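Local coordinates for protein enoyl-CoA hydratase (Bacillus halodurans, PDB 3LKE) that probably binds acyl-CoA thioesters as a crotonase-superfamily enzyme and may act as an enoyl-CoA hydratase, though its reaction is unproven, at residues Y111-M119 / A132-K140. Sequence-based numbering, arbitrary orientation.
Sequences YAYGGGFNM and AKFLENFHK
In the spiral core of this crotonase-like fold, parallel strands 111-113 and 133-135 belong to the smaller sheet, and the first runs into helix 115-118 through the glycine-rich turn that in crotonases lines the oxyanion hole. Ala112 N donates to Lys133 O (2.9 Å) and Gly114 N to Leu135 O (2.8 Å). Gly114 takes a positive phi, which favours glycine, and sits at the helix N-cap; its carbonyl oxygen accepts from the N-H groups of Phe117 and Asn118. On one face of the sheet, Leu135 CB packs on Tyr113 CD1 at 3.6 Å. On the other, beside small Ala112, Phe134 turns its ring edge onto the face of Phe117, a T-shaped pair with planes at 72°. Phe117 holds CG anti to its N (chi1 176°), bringing the ring down from the helix; an alanine here would probably leave the Phe134 edge without its aromatic face and open a gap toward Ile183. Asn118 and Phe138 probably stand where hydratases carry their two catalytic glutamates. Asn118 OD1 lies 2.7 Å from Glu136 OE2. Asn118 ND2 donates nearly straight to the syn lone pair of Glu136 OE1 (2.9 Å), and this bond, with amide and carboxylate nearly coplanar, holds the carboxylate flat.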
loop_
_atom_site.group_PDB
_atom_site.type_symbol
_atom_site.label_atom_id
_atom_site.label_comp_id
_atom_site.label_asym_id
_atom_site.label_seq_id
_atom_site.Cartn_x
_atom_site.Cartn_y
_atom_site.Cartn_z
ATOM N N TYR A 111 -19.681 7.118 19.444
ATOM C CA TYR A 111 -18.763 7.999 18.712
ATOM C C TYR A 111 -17.311 7.810 19.138
ATOM O O TYR A 111 -17.015 7.417 20.265
ATOM C CB TYR A 111 -19.200 9.470 18.729
ATOM C CG TYR A 111 -19.294 10.125 20.084
ATOM C CD1 TYR A 111 -18.152 10.551 20.750
ATOM C CD2 TYR A 111 -20.530 10.355 20.680
ATOM C CE1 TYR A 111 -18.231 11.167 21.975
ATOM C CE2 TYR A 111 -20.617 10.977 21.911
ATOM C CZ TYR A 111 -19.461 11.379 22.556
ATOM O OH TYR A 111 -19.520 11.992 23.788
ATOM N N ALA A 112 -16.407 8.059 18.194
ATOM C CA ALA A 112 -14.978 7.914 18.425
ATOM C C ALA A 112 -14.309 9.051 17.681
ATOM O O ALA A 112 -14.253 9.052 16.441
ATOM C CB ALA A 112 -14.476 6.570 17.904
ATOM N N TYR A 113 -13.845 10.036 18.442
ATOM C CA TYR A 113 -13.262 11.248 17.869
ATOM C C TYR A 113 -11.756 11.256 17.995
ATOM O O TYR A 113 -11.194 10.855 19.029
ATOM C CB TYR A 113 -13.777 12.489 18.601
ATOM C CG TYR A 113 -15.270 12.694 18.541
ATOM C CD1 TYR A 113 -16.020 12.201 17.484
ATOM C CD2 TYR A 113 -15.921 13.411 19.532
ATOM C CE1 TYR A 113 -17.382 12.397 17.423
ATOM C CE2 TYR A 113 -17.281 13.609 19.486
ATOM C CZ TYR A 113 -18.005 13.108 18.427
ATOM O OH TYR A 113 -19.363 13.313 18.384
ATOM N N GLY A 114 -11.105 11.786 16.962
ATOM C CA GLY A 114 -9.667 11.925 16.954
ATOM C C GLY A 114 -8.970 10.680 17.473
ATOM O O GLY A 114 -9.280 9.552 17.062
ATOM N N GLY A 115 -8.023 10.885 18.376
ATOM C CA GLY A 115 -7.234 9.796 18.904
ATOM C C GLY A 115 -8.078 8.758 19.629
ATOM O O GLY A 115 -7.635 7.633 19.832
ATOM N N GLY A 116 -9.286 9.145 20.041
ATOM C CA GLY A 116 -10.223 8.190 20.622
ATOM C C GLY A 116 -10.521 7.047 19.663
ATOM O O GLY A 116 -10.789 5.901 20.070
ATOM N N PHE A 117 -10.487 7.356 18.371
ATOM C CA PHE A 117 -10.585 6.318 17.362
ATOM C C PHE A 117 -9.200 5.879 16.906
ATOM O O PHE A 117 -8.926 4.687 16.795
ATOM C CB PHE A 117 -11.383 6.790 16.143
ATOM C CG PHE A 117 -11.433 5.770 15.041
ATOM C CD1 PHE A 117 -11.989 4.524 15.270
ATOM C CD2 PHE A 117 -10.889 6.036 13.799
ATOM C CE1 PHE A 117 -12.044 3.570 14.274
ATOM C CE2 PHE A 117 -10.938 5.085 12.788
ATOM C CZ PHE A 117 -11.510 3.847 13.031
ATOM N N ASN A 118 -8.317 6.847 16.663
ATOM C CA ASN A 118 -7.058 6.541 15.977
ATOM C C ASN A 118 -6.159 5.542 16.692
ATOM O O ASN A 118 -5.492 4.736 16.032
ATOM C CB ASN A 118 -6.300 7.831 15.647
ATOM C CG ASN A 118 -7.098 8.733 14.734
ATOM O OD1 ASN A 118 -7.897 8.252 13.945
ATOM N ND2 ASN A 118 -6.876 10.047 14.821
ATOM N N MET A 119 -6.145 5.580 18.024
ATOM C CA MET A 119 -5.412 4.565 18.801
ATOM C C MET A 119 -5.829 3.147 18.395
ATOM O O MET A 119 -4.996 2.241 18.312
ATOM C CB MET A 119 -5.560 4.779 20.317
ATOM C CG MET A 119 -4.659 5.895 20.860
ATOM S SD MET A 119 -4.419 5.864 22.664
ATOM C CE MET A 119 -5.146 4.226 23.038
ATOM N N ALA A 132 -22.197 4.239 15.220
ATOM C CA ALA A 132 -20.912 4.875 15.497
ATOM C C ALA A 132 -20.644 6.037 14.535
ATOM O O ALA A 132 -20.908 5.940 13.340
ATOM C CB ALA A 132 -19.792 3.855 15.408
ATOM N N LYS A 133 -20.109 7.125 15.080
ATOM C CA LYS A 133 -19.710 8.291 14.295
ATOM C C LYS A 133 -18.240 8.577 14.569
ATOM O O LYS A 133 -17.729 8.237 15.636
ATOM C CB LYS A 133 -20.556 9.515 14.658
ATOM C CG LYS A 133 -21.984 9.495 14.119
ATOM C CD LYS A 133 -22.018 9.779 12.629
ATOM C CE LYS A 133 -23.441 10.029 12.128
ATOM N NZ LYS A 133 -24.314 8.831 12.310
ATOM N N PHE A 134 -17.582 9.222 13.605
ATOM C CA PHE A 134 -16.134 9.394 13.610
ATOM C C PHE A 134 -15.776 10.810 13.194
ATOM O O PHE A 134 -16.514 11.441 12.443
ATOM C CB PHE A 134 -15.506 8.406 12.615
ATOM C CG PHE A 134 -15.837 6.969 12.905
ATOM C CD1 PHE A 134 -14.998 6.207 13.698
ATOM C CD2 PHE A 134 -16.983 6.387 12.383
ATOM C CE1 PHE A 134 -15.289 4.879 13.967
ATOM C CE2 PHE A 134 -17.282 5.065 12.654
ATOM C CZ PHE A 134 -16.425 4.311 13.451
ATOM N N LEU A 135 -14.642 11.300 13.684
ATOM C CA LEU A 135 -14.200 12.661 13.396
ATOM C C LEU A 135 -12.676 12.778 13.454
ATOM O O LEU A 135 -12.045 12.254 14.358
ATOM C CB LEU A 135 -14.843 13.638 14.391
ATOM C CG LEU A 135 -14.518 15.133 14.246
ATOM C CD1 LEU A 135 -15.055 15.670 12.931
ATOM C CD2 LEU A 135 -15.095 15.916 15.433
ATOM N N GLU A 136 -12.098 13.459 12.467
ATOM C CA GLU A 136 -10.680 13.803 12.462
ATOM C C GLU A 136 -10.623 15.314 12.280
ATOM O O GLU A 136 -10.863 15.815 11.184
ATOM C CB GLU A 136 -9.973 13.123 11.291
ATOM C CG GLU A 136 -10.204 11.628 11.244
ATOM C CD GLU A 136 -9.365 10.879 12.254
ATOM O OE1 GLU A 136 -8.588 11.528 12.989
ATOM O OE2 GLU A 136 -9.472 9.635 12.304
ATOM N N ASN A 137 -10.334 16.042 13.349
ATOM C CA ASN A 137 -10.548 17.480 13.327
ATOM C C ASN A 137 -9.275 18.300 13.444
ATOM O O ASN A 137 -9.319 19.475 13.805
ATOM C CB ASN A 137 -11.526 17.881 14.428
ATOM C CG ASN A 137 -12.286 19.146 14.096
ATOM O OD1 ASN A 137 -12.580 19.426 12.931
ATOM N ND2 ASN A 137 -12.627 19.913 15.131
ATOM N N PHE A 138 -8.147 17.673 13.139
ATOM C CA PHE A 138 -6.844 18.319 13.278
ATOM C C PHE A 138 -6.731 19.613 12.462
ATOM O O PHE A 138 -6.112 20.574 12.915
ATOM C CB PHE A 138 -5.718 17.377 12.845
ATOM C CG PHE A 138 -5.696 16.061 13.570
ATOM C CD1 PHE A 138 -5.173 15.967 14.852
ATOM C CD2 PHE A 138 -6.171 14.909 12.955
ATOM C CE1 PHE A 138 -5.140 14.761 15.513
ATOM C CE2 PHE A 138 -6.156 13.683 13.628
ATOM C CZ PHE A 138 -5.631 13.612 14.899
ATOM N N HIS A 139 -7.313 19.624 11.262
ATOM C CA HIS A 139 -7.154 20.760 10.333
ATOM C C HIS A 139 -7.694 22.059 10.943
ATOM O O HIS A 139 -7.015 23.087 10.958
ATOM C CB HIS A 139 -7.860 20.460 9.007
ATOM C CG HIS A 139 -7.662 21.505 7.947
ATOM N ND1 HIS A 139 -6.450 21.722 7.328
ATOM C CD2 HIS A 139 -8.538 22.363 7.370
ATOM C CE1 HIS A 139 -6.585 22.679 6.423
ATOM N NE2 HIS A 139 -7.843 23.084 6.429
ATOM N N LYS A 140 -8.918 22.007 11.452
ATOM C CA LYS A 140 -9.524 23.183 12.060
ATOM C C LYS A 140 -8.847 23.536 13.384
ATOM O O LYS A 140 -8.793 24.711 13.761
ATOM C CB LYS A 140 -11.029 22.983 12.247
ATOM C CG LYS A 140 -11.800 22.845 10.933
ATOM C CD LYS A 140 -13.282 22.575 11.177
ATOM C CE LYS A 140 -14.041 22.422 9.861
ATOM N NZ LYS A 140 -13.620 21.212 9.088
#